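Local coordinates for protein (S)-ureidoglycine--glyoxylate transaminase (Bacillus subtilis, PDB 3ISL) that catalyses the pyridoxal-phosphate-dependent transfer of the amino group of (S)-ureidoglycine to glyoxylate, giving oxalurate and glycine in purine catabolism, at residues E21-P33 against T271-E285. Numbering follows the deposited sequence.
Sequences EVDPRVLRVMSTP and TMLYALREGVRLVLE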
ATOM      1  N   GLU A  21       1.020  -8.806 -16.344  1.00 20.83           N
ATOM      2  CA  GLU A  21       1.780  -7.741 -17.017  1.00 22.01           C
ATOM      3  C   GLU A  21       0.917  -6.495 -17.002  1.00 22.05           C
ATOM      4  O   GLU A  21      -0.331  -6.573 -17.064  1.00 22.10           O
ATOM      5  CB  GLU A  21       2.033  -8.113 -18.470  1.00 20.69           C
ATOM      6  CG  GLU A  21       3.020  -9.162 -18.714  1.00 22.55           C
ATOM      7  CD  GLU A  21       2.884  -9.729 -20.091  1.00 24.57           C
ATOM      8  OE1 GLU A  21       2.462  -9.002 -21.045  1.00 22.59           O
ATOM      9  OE2 GLU A  21       3.189 -10.921 -20.214  1.00 22.73           O
ATOM     10  N   VAL A  22       1.567  -5.341 -16.941  1.00 22.22           N
ATOM     11  CA  VAL A  22       0.913  -4.029 -16.951  1.00 20.75           C
ATOM     12  C   VAL A  22       0.901  -3.428 -18.349  1.00 21.91           C
ATOM     13  O   VAL A  22       1.984  -3.420 -19.038  1.00 20.81           O
ATOM     14  CB  VAL A  22       1.658  -3.156 -15.961  1.00 22.79           C
ATOM     15  CG1 VAL A  22       1.155  -1.726 -15.938  1.00 20.58           C
ATOM     16  CG2 VAL A  22       1.425  -3.784 -14.567  1.00 23.64           C
ATOM     17  N   ASP A  23      -0.243  -2.870 -18.786  1.00 20.40           N
ATOM     18  CA  ASP A  23      -0.225  -2.165 -20.088  1.00 24.23           C
ATOM     19  C   ASP A  23       0.910  -1.112 -20.093  1.00 25.19           C
ATOM     20  O   ASP A  23       1.079  -0.387 -19.102  1.00 25.97           O
ATOM     21  CB  ASP A  23      -1.587  -1.464 -20.393  1.00 25.60           C
ATOM     22  CG  ASP A  23      -1.698  -0.964 -21.867  1.00 27.13           C
ATOM     23  OD1 ASP A  23      -0.916  -0.090 -22.293  1.00 28.65           O
ATOM     24  OD2 ASP A  23      -2.548  -1.444 -22.645  1.00 24.94           O
ATOM     25  N   PRO A  24       1.663  -1.007 -21.210  1.00 25.47           N
ATOM     26  CA  PRO A  24       2.680  -0.023 -21.394  1.00 25.75           C
ATOM     27  C   PRO A  24       2.185   1.394 -21.195  1.00 26.27           C
ATOM     28  O   PRO A  24       2.971   2.226 -20.729  1.00 25.00           O
ATOM     29  CB  PRO A  24       3.113  -0.259 -22.852  1.00 25.10           C
ATOM     30  CG  PRO A  24       3.053  -1.711 -22.952  1.00 26.15           C
ATOM     31  CD  PRO A  24       1.662  -1.941 -22.365  1.00 26.48           C
ATOM     32  N   ARG A  25       0.916   1.670 -21.533  1.00 26.49           N
ATOM     33  CA  ARG A  25       0.383   3.008 -21.239  1.00 28.28           C
ATOM     34  C   ARG A  25       0.303   3.300 -19.717  1.00 27.37           C
ATOM     35  O   ARG A  25       0.396   4.438 -19.300  1.00 30.13           O
ATOM     36  CB  ARG A  25      -0.973   3.228 -21.885  1.00 28.49           C
ATOM     37  CG  ARG A  25      -0.906   3.343 -23.393  1.00 30.81           C
ATOM     38  CD  ARG A  25      -1.638   2.138 -23.929  1.00 37.27           C
ATOM     39  NE  ARG A  25      -2.889   2.570 -24.475  1.00 36.58           N
ATOM     40  CZ  ARG A  25      -3.959   1.808 -24.673  1.00 34.36           C
ATOM     41  NH1 ARG A  25      -4.050   0.506 -24.280  1.00 31.29           N
ATOM     42  NH2 ARG A  25      -4.975   2.412 -25.237  1.00 29.38           N
ATOM     43  N   VAL A  26       0.061   2.263 -18.909  1.00 26.54           N
ATOM     44  CA  VAL A  26       0.082   2.412 -17.448  1.00 23.86           C
ATOM     45  C   VAL A  26       1.508   2.506 -16.966  1.00 23.11           C
ATOM     46  O   VAL A  26       1.845   3.406 -16.160  1.00 23.52           O
ATOM     47  CB  VAL A  26      -0.711   1.261 -16.759  1.00 23.03           C
ATOM     48  CG1 VAL A  26      -0.472   1.263 -15.309  1.00 20.82           C
ATOM     49  CG2 VAL A  26      -2.240   1.425 -17.047  1.00 23.60           C
ATOM     50  N   LEU A  27       2.370   1.588 -17.412  1.00 22.03           N
ATOM     51  CA  LEU A  27       3.795   1.751 -17.079  1.00 21.44           C
ATOM     52  C   LEU A  27       4.392   3.153 -17.333  1.00 21.32           C
ATOM     53  O   LEU A  27       5.078   3.684 -16.425  1.00 20.07           O
ATOM     54  CB  LEU A  27       4.667   0.703 -17.757  1.00 22.03           C
ATOM     55  CG  LEU A  27       4.396  -0.719 -17.305  1.00 22.68           C
ATOM     56  CD1 LEU A  27       5.165  -1.659 -18.229  1.00 24.00           C
ATOM     57  CD2 LEU A  27       4.759  -0.859 -15.810  1.00 21.29           C
ATOM     58  N   ARG A  28       4.233   3.705 -18.549  1.00 21.88           N
ATOM     59  CA  ARG A  28       4.913   4.976 -18.898  1.00 23.77           C
ATOM     60  C   ARG A  28       4.385   6.060 -17.968  1.00 21.65           C
ATOM     61  O   ARG A  28       5.090   6.974 -17.672  1.00 21.78           O
ATOM     62  CB  ARG A  28       4.741   5.428 -20.407  1.00 24.90           C
ATOM     63  CG  ARG A  28       3.249   5.849 -20.737  1.00 29.10           C
ATOM     64  CD  ARG A  28       2.855   6.413 -22.147  1.00 31.31           C
ATOM     65  NE  ARG A  28       2.912   5.327 -23.066  1.00 31.96           N
ATOM     66  CZ  ARG A  28       2.209   5.129 -24.188  1.00 30.36           C
ATOM     67  NH1 ARG A  28       1.216   5.946 -24.637  1.00 28.65           N
ATOM     68  NH2 ARG A  28       2.490   4.009 -24.840  1.00 28.54           N
ATOM     69  N   VAL A  29       3.141   5.979 -17.502  1.00 20.31           N
ATOM     70  CA  VAL A  29       2.647   7.092 -16.678  1.00 21.36           C
ATOM     71  C   VAL A  29       3.271   7.142 -15.247  1.00 20.75           C
ATOM     72  O   VAL A  29       3.186   8.178 -14.554  1.00 21.15           O
ATOM     73  CB  VAL A  29       1.084   7.184 -16.563  1.00 19.78           C
ATOM     74  CG1 VAL A  29       0.571   6.322 -15.352  1.00 21.42           C
ATOM     75  CG2 VAL A  29       0.703   8.636 -16.362  1.00 23.51           C
ATOM     76  N   MET A  30       3.981   6.081 -14.859  1.00 20.56           N
ATOM     77  CA  MET A  30       4.471   6.001 -13.444  1.00 19.33           C
ATOM     78  C   MET A  30       5.810   6.767 -13.296  1.00 20.56           C
ATOM     79  O   MET A  30       6.278   6.999 -12.196  1.00 19.50           O
ATOM     80  CB  MET A  30       4.558   4.543 -13.004  1.00 20.40           C
ATOM     81  CG  MET A  30       3.140   3.974 -12.848  1.00 18.13           C
ATOM     82  SD  MET A  30       3.139   2.439 -11.907  1.00 24.14           S
ATOM     83  CE  MET A  30       3.706   1.329 -13.193  1.00 18.67           C
ATOM     84  N   SER A  31       6.344   7.223 -14.428  1.00 19.27           N
ATOM     85  CA  SER A  31       7.500   8.103 -14.439  1.00 21.19           C
ATOM     86  C   SER A  31       7.049   9.600 -14.312  1.00 19.77           C
ATOM     87  O   SER A  31       7.875  10.462 -14.273  1.00 21.01           O
ATOM     88  CB  SER A  31       8.327   7.844 -15.740  1.00 20.72           C
ATOM     89  OG  SER A  31       7.900   8.608 -16.885  1.00 24.73           O
ATOM     90  N   THR A  32       5.761   9.882 -14.157  1.00 19.88           N
ATOM     91  CA  THR A  32       5.297  11.295 -14.017  1.00 18.72           C
ATOM     92  C   THR A  32       5.689  11.881 -12.639  1.00 18.13           C
ATOM     93  O   THR A  32       5.505  11.229 -11.643  1.00 19.53           O
ATOM     94  CB  THR A  32       3.802  11.350 -14.145  1.00 19.24           C
ATOM     95  OG1 THR A  32       3.397  10.745 -15.390  1.00 19.72           O
ATOM     96  CG2 THR A  32       3.286  12.791 -14.096  1.00 20.49           C
ATOM     97  N   PRO A  33       6.197  13.134 -12.587  1.00 18.61           N
ATOM     98  CA  PRO A  33       6.503  13.707 -11.255  1.00 17.92           C
ATOM     99  C   PRO A  33       5.235  13.800 -10.363  1.00 17.92           C
ATOM    100  O   PRO A  33       4.140  14.159 -10.819  1.00 18.47           O
ATOM    101  CB  PRO A  33       7.137  15.066 -11.581  1.00 17.84           C
ATOM    102  CG  PRO A  33       7.939  14.749 -12.970  1.00 20.20           C
ATOM    103  CD  PRO A  33       6.799  13.910 -13.705  1.00 17.22           C
ATOM    104  N   THR A 271       1.833   7.892  -6.934  1.00 16.49           N
ATOM    105  CA  THR A 271       2.127   7.216  -8.155  1.00 15.88           C
ATOM    106  C   THR A 271       1.151   6.044  -8.383  1.00 16.21           C
ATOM    107  O   THR A 271       0.772   5.776  -9.524  1.00 15.92           O
ATOM    108  CB  THR A 271       3.588   6.729  -8.188  1.00 15.07           C
ATOM    109  OG1 THR A 271       4.444   7.859  -8.184  1.00 16.43           O
ATOM    110  CG2 THR A 271       3.827   5.844  -9.447  1.00 11.76           C
ATOM    111  N   MET A 272       0.753   5.346  -7.319  1.00 15.05           N
ATOM    112  CA  MET A 272      -0.167   4.202  -7.465  1.00 17.36           C
ATOM    113  C   MET A 272      -1.555   4.675  -7.908  1.00 17.02           C
ATOM    114  O   MET A 272      -2.250   3.970  -8.599  1.00 17.79           O
ATOM    115  CB  MET A 272      -0.285   3.361  -6.172  1.00 16.10           C
ATOM    116  CG  MET A 272       0.947   2.436  -5.964  1.00 22.16           C
ATOM    117  SD  MET A 272       1.280   1.322  -7.381  1.00 28.27           S
ATOM    118  CE  MET A 272      -0.303   0.465  -7.635  1.00 30.46           C
ATOM    119  N   LEU A 273      -1.923   5.872  -7.483  1.00 17.34           N
ATOM    120  CA  LEU A 273      -3.156   6.528  -7.944  1.00 18.43           C
ATOM    121  C   LEU A 273      -3.109   6.936  -9.416  1.00 17.83           C
ATOM    122  O   LEU A 273      -4.091   6.718 -10.126  1.00 19.66           O
ATOM    123  CB  LEU A 273      -3.477   7.782  -7.075  1.00 17.26           C
ATOM    124  CG  LEU A 273      -4.867   8.378  -7.442  1.00 20.59           C
ATOM    125  CD1 LEU A 273      -5.952   7.388  -7.170  1.00 20.96           C
ATOM    126  CD2 LEU A 273      -5.200   9.703  -6.772  1.00 21.04           C
ATOM    127  N   TYR A 274      -1.968   7.491  -9.883  1.00 16.38           N
ATOM    128  CA  TYR A 274      -1.761   7.736 -11.297  1.00 15.45           C
ATOM    129  C   TYR A 274      -2.059   6.451 -12.070  1.00 16.23           C
ATOM    130  O   TYR A 274      -2.796   6.468 -13.103  1.00 14.24           O
ATOM    131  CB  TYR A 274      -0.290   8.166 -11.627  1.00 15.87           C
ATOM    132  CG  TYR A 274       0.154   9.566 -11.186  1.00 17.74           C
ATOM    133  CD1 TYR A 274      -0.770  10.535 -10.772  1.00 16.44           C
ATOM    134  CD2 TYR A 274       1.518   9.922 -11.236  1.00 20.52           C
ATOM    135  CE1 TYR A 274      -0.338  11.832 -10.407  1.00 13.31           C
ATOM    136  CE2 TYR A 274       1.954  11.156 -10.865  1.00 13.54           C
ATOM    137  CZ  TYR A 274       1.028  12.133 -10.455  1.00 15.24           C
ATOM    138  OH  TYR A 274       1.507  13.408 -10.053  1.00 15.21           O
ATOM    139  N   ALA A 275      -1.436   5.369 -11.587  1.00 15.31           N
ATOM    140  CA  ALA A 275      -1.492   4.079 -12.253  1.00 15.49           C
ATOM    141  C   ALA A 275      -2.921   3.523 -12.256  1.00 14.71           C
ATOM    142  O   ALA A 275      -3.386   3.090 -13.267  1.00 15.57           O
ATOM    143  CB  ALA A 275      -0.469   3.093 -11.667  1.00 12.54           C
ATOM    144  N   LEU A 276      -3.632   3.622 -11.153  1.00 15.09           N
ATOM    145  CA  LEU A 276      -5.020   3.178 -11.095  1.00 14.50           C
ATOM    146  C   LEU A 276      -5.927   3.984 -12.044  1.00 14.64           C
ATOM    147  O   LEU A 276      -6.717   3.420 -12.832  1.00 16.04           O
ATOM    148  CB  LEU A 276      -5.545   3.310  -9.624  1.00 12.23           C
ATOM    149  CG  LEU A 276      -6.964   2.854  -9.427  1.00 13.38           C
ATOM    150  CD1 LEU A 276      -7.188   1.310  -9.862  1.00 11.33           C
ATOM    151  CD2 LEU A 276      -7.373   3.064  -7.998  1.00 14.20           C
ATOM    152  N   ARG A 277      -5.858   5.299 -11.914  1.00 15.89           N
ATOM    153  CA  ARG A 277      -6.537   6.196 -12.850  1.00 17.12           C
ATOM    154  C   ARG A 277      -6.335   5.771 -14.309  1.00 16.73           C
ATOM    155  O   ARG A 277      -7.313   5.519 -15.053  1.00 15.79           O
ATOM    156  CB  ARG A 277      -6.036   7.620 -12.580  1.00 17.48           C
ATOM    157  CG  ARG A 277      -6.923   8.823 -13.142  1.00 19.79           C
ATOM    158  CD  ARG A 277      -6.554   9.145 -14.560  1.00 22.78           C
ATOM    159  NE  ARG A 277      -7.256  10.347 -15.012  1.00 22.53           N
ATOM    160  CZ  ARG A 277      -7.280  10.802 -16.258  1.00 22.45           C
ATOM    161  NH1 ARG A 277      -6.569  10.176 -17.203  1.00 23.24           N
ATOM    162  NH2 ARG A 277      -7.986  11.916 -16.548  1.00 17.89           N
ATOM    163  N   GLU A 278      -5.070   5.622 -14.731  1.00 16.81           N
ATOM    164  CA  GLU A 278      -4.847   5.222 -16.115  1.00 17.76           C
ATOM    165  C   GLU A 278      -5.343   3.817 -16.417  1.00 16.14           C
ATOM    166  O   GLU A 278      -5.885   3.605 -17.479  1.00 16.72           O
ATOM    167  CB  GLU A 278      -3.400   5.401 -16.571  1.00 17.35           C
ATOM    168  CG  GLU A 278      -2.908   6.812 -16.508  1.00 22.02           C
ATOM    169  CD  GLU A 278      -3.619   7.772 -17.500  1.00 25.51           C
ATOM    170  OE1 GLU A 278      -2.988   8.273 -18.460  1.00 26.07           O
ATOM    171  OE2 GLU A 278      -4.801   8.061 -17.280  1.00 26.64           O
ATOM    172  N   GLY A 279      -5.145   2.873 -15.500  1.00 15.81           N
ATOM    173  CA  GLY A 279      -5.608   1.486 -15.714  1.00 16.23           C
ATOM    174  C   GLY A 279      -7.122   1.350 -15.857  1.00 16.45           C
ATOM    175  O   GLY A 279      -7.602   0.704 -16.785  1.00 15.97           O
ATOM    176  N   VAL A 280      -7.879   2.025 -14.980  1.00 15.82           N
ATOM    177  CA  VAL A 280      -9.320   2.045 -15.137  1.00 16.73           C
ATOM    178  C   VAL A 280      -9.722   2.849 -16.388  1.00 17.03           C
ATOM    179  O   VAL A 280     -10.654   2.489 -17.117  1.00 15.58           O
ATOM    180  CB  VAL A 280     -10.018   2.624 -13.903  1.00 16.29           C
ATOM    181  CG1 VAL A 280     -11.460   2.329 -13.997  1.00 17.30           C
ATOM    182  CG2 VAL A 280      -9.447   1.876 -12.684  1.00 17.71           C
ATOM    183  N   ARG A 281      -9.009   3.911 -16.693  1.00 16.58           N
ATOM    184  CA  ARG A 281      -9.433   4.599 -17.939  1.00 17.80           C
ATOM    185  C   ARG A 281      -9.332   3.633 -19.144  1.00 18.21           C
ATOM    186  O   ARG A 281     -10.149   3.707 -20.032  1.00 19.61           O
ATOM    187  CB  ARG A 281      -8.604   5.867 -18.193  1.00 17.08           C
ATOM    188  CG  ARG A 281      -8.704   6.449 -19.587  1.00 17.00           C
ATOM    189  CD  ARG A 281      -7.871   7.682 -19.724  1.00 25.50           C
ATOM    190  NE  ARG A 281      -6.425   7.444 -19.727  1.00 22.70           N
ATOM    191  CZ  ARG A 281      -5.697   7.126 -20.798  1.00 21.86           C
ATOM    192  NH1 ARG A 281      -6.252   6.880 -21.992  1.00 17.90           N
ATOM    193  NH2 ARG A 281      -4.391   7.006 -20.646  1.00 20.63           N
ATOM    194  N   LEU A 282      -8.297   2.784 -19.189  1.00 18.25           N
ATOM    195  CA  LEU A 282      -8.106   1.859 -20.299  1.00 18.38           C
ATOM    196  C   LEU A 282      -9.161   0.809 -20.345  1.00 18.44           C
ATOM    197  O   LEU A 282      -9.602   0.411 -21.462  1.00 18.05           O
ATOM    198  CB  LEU A 282      -6.731   1.187 -20.328  1.00 17.33           C
ATOM    199  CG  LEU A 282      -5.548   2.141 -20.462  1.00 22.57           C
ATOM    200  CD1 LEU A 282      -4.228   1.371 -20.668  1.00 26.54           C
ATOM    201  CD2 LEU A 282      -5.706   3.198 -21.539  1.00 21.80           C
ATOM    202  N   VAL A 283      -9.590   0.343 -19.178  1.00 18.04           N
ATOM    203  CA  VAL A 283     -10.712  -0.596 -19.228  1.00 18.64           C
ATOM    204  C   VAL A 283     -11.975   0.009 -19.812  1.00 18.29           C
ATOM    205  O   VAL A 283     -12.641  -0.594 -20.617  1.00 16.88           O
ATOM    206  CB  VAL A 283     -10.930  -1.497 -17.960  1.00 19.73           C
ATOM    207  CG1 VAL A 283      -9.830  -1.475 -16.977  1.00 19.49           C
ATOM    208  CG2 VAL A 283     -12.450  -1.756 -17.503  1.00 16.55           C
ATOM    209  N   LEU A 284     -12.260   1.213 -19.413  1.00 17.45           N
ATOM    210  CA  LEU A 284     -13.455   1.894 -19.877  1.00 18.94           C
ATOM    211  C   LEU A 284     -13.351   2.283 -21.348  1.00 18.40           C
ATOM    212  O   LEU A 284     -14.358   2.417 -21.984  1.00 18.50           O
ATOM    213  CB  LEU A 284     -13.690   3.123 -18.982  1.00 18.33           C
ATOM    214  CG  LEU A 284     -14.649   2.991 -17.784  1.00 22.16           C
ATOM    215  CD1 LEU A 284     -15.284   1.577 -17.348  1.00 18.68           C
ATOM    216  CD2 LEU A 284     -14.226   3.779 -16.625  1.00 16.99           C
ATOM    217  N   GLU A 285     -12.140   2.501 -21.885  1.00 19.62           N
ATOM    218  CA  GLU A 285     -12.013   2.831 -23.279  1.00 20.15           C
ATOM    219  C   GLU A 285     -12.259   1.598 -24.112  1.00 21.03           C
ATOM    220  O   GLU A 285     -12.851   1.698 -25.183  1.00 19.34           O
ATOM    221  CB  GLU A 285     -10.675   3.450 -23.644  1.00 20.01           C
ATOM    222  CG  GLU A 285     -10.397   4.768 -22.889  1.00 26.30           C
ATOM    223  CD  GLU A 285      -9.139   5.526 -23.372  1.00 29.67           C
ATOM    224  OE1 GLU A 285      -8.310   4.906 -24.074  1.00 26.95           O
ATOM    225  OE2 GLU A 285      -9.014   6.766 -23.057  1.00 29.24           O
TER
HETATM  226  O   HOH W   1      -7.562   2.482 -25.146  1.00 25.47           O
HETATM  227  O   HOH W   2      -1.127   6.916 -20.122  1.00 38.28           O
HETATM  228  O   HOH W   3       4.846   8.847 -10.523  1.00 22.42           O
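Val26 carries CG1 anti to its backbone N (chi1 169°), which turns CG2 onto the backbone of Gly279, 3.6 Å from Gly279 N, while CG1 faces Ala275; the side chain is a knob in the hole formed by Ala275, Glu278, Gly279 and Leu282. Glu278 holds CG anti to its carbonyl carbon, 3.7 Å from Val29 CG1, and the bend at chi2 (-66°) then folds the carboxylate back along its own helix. There Arg281 grips it side-on through NE and NH2, and Arg277 NH1 reaches OE2 from the face of the carboxylate plane opposite Arg281 NE. A leucine at Glu278 would probably leave these two arginines without their shared carboxylate and break the water link to Arg25 O. At one end, Leu282 CD2 lies 3.8 Å over the centre of the Arg25 guanidinium, whose NH1 pairs with Asp23 OD2. At the other, Tyr274 OH donates to Pro33 O (2.8 Å), and Thr32 O also meets the ring edge. The result illustrates near-antiparallel helix packing, 24-29 against 271-285 at 156° with axes 8.9 Å apart. Leu7 of the second subunit touches Val29 and donates its N-H to Glu278 OE1, while helix 40-56 packs Ile45 on Tyr274 and strand 206-211 sets Met206 against Leu276.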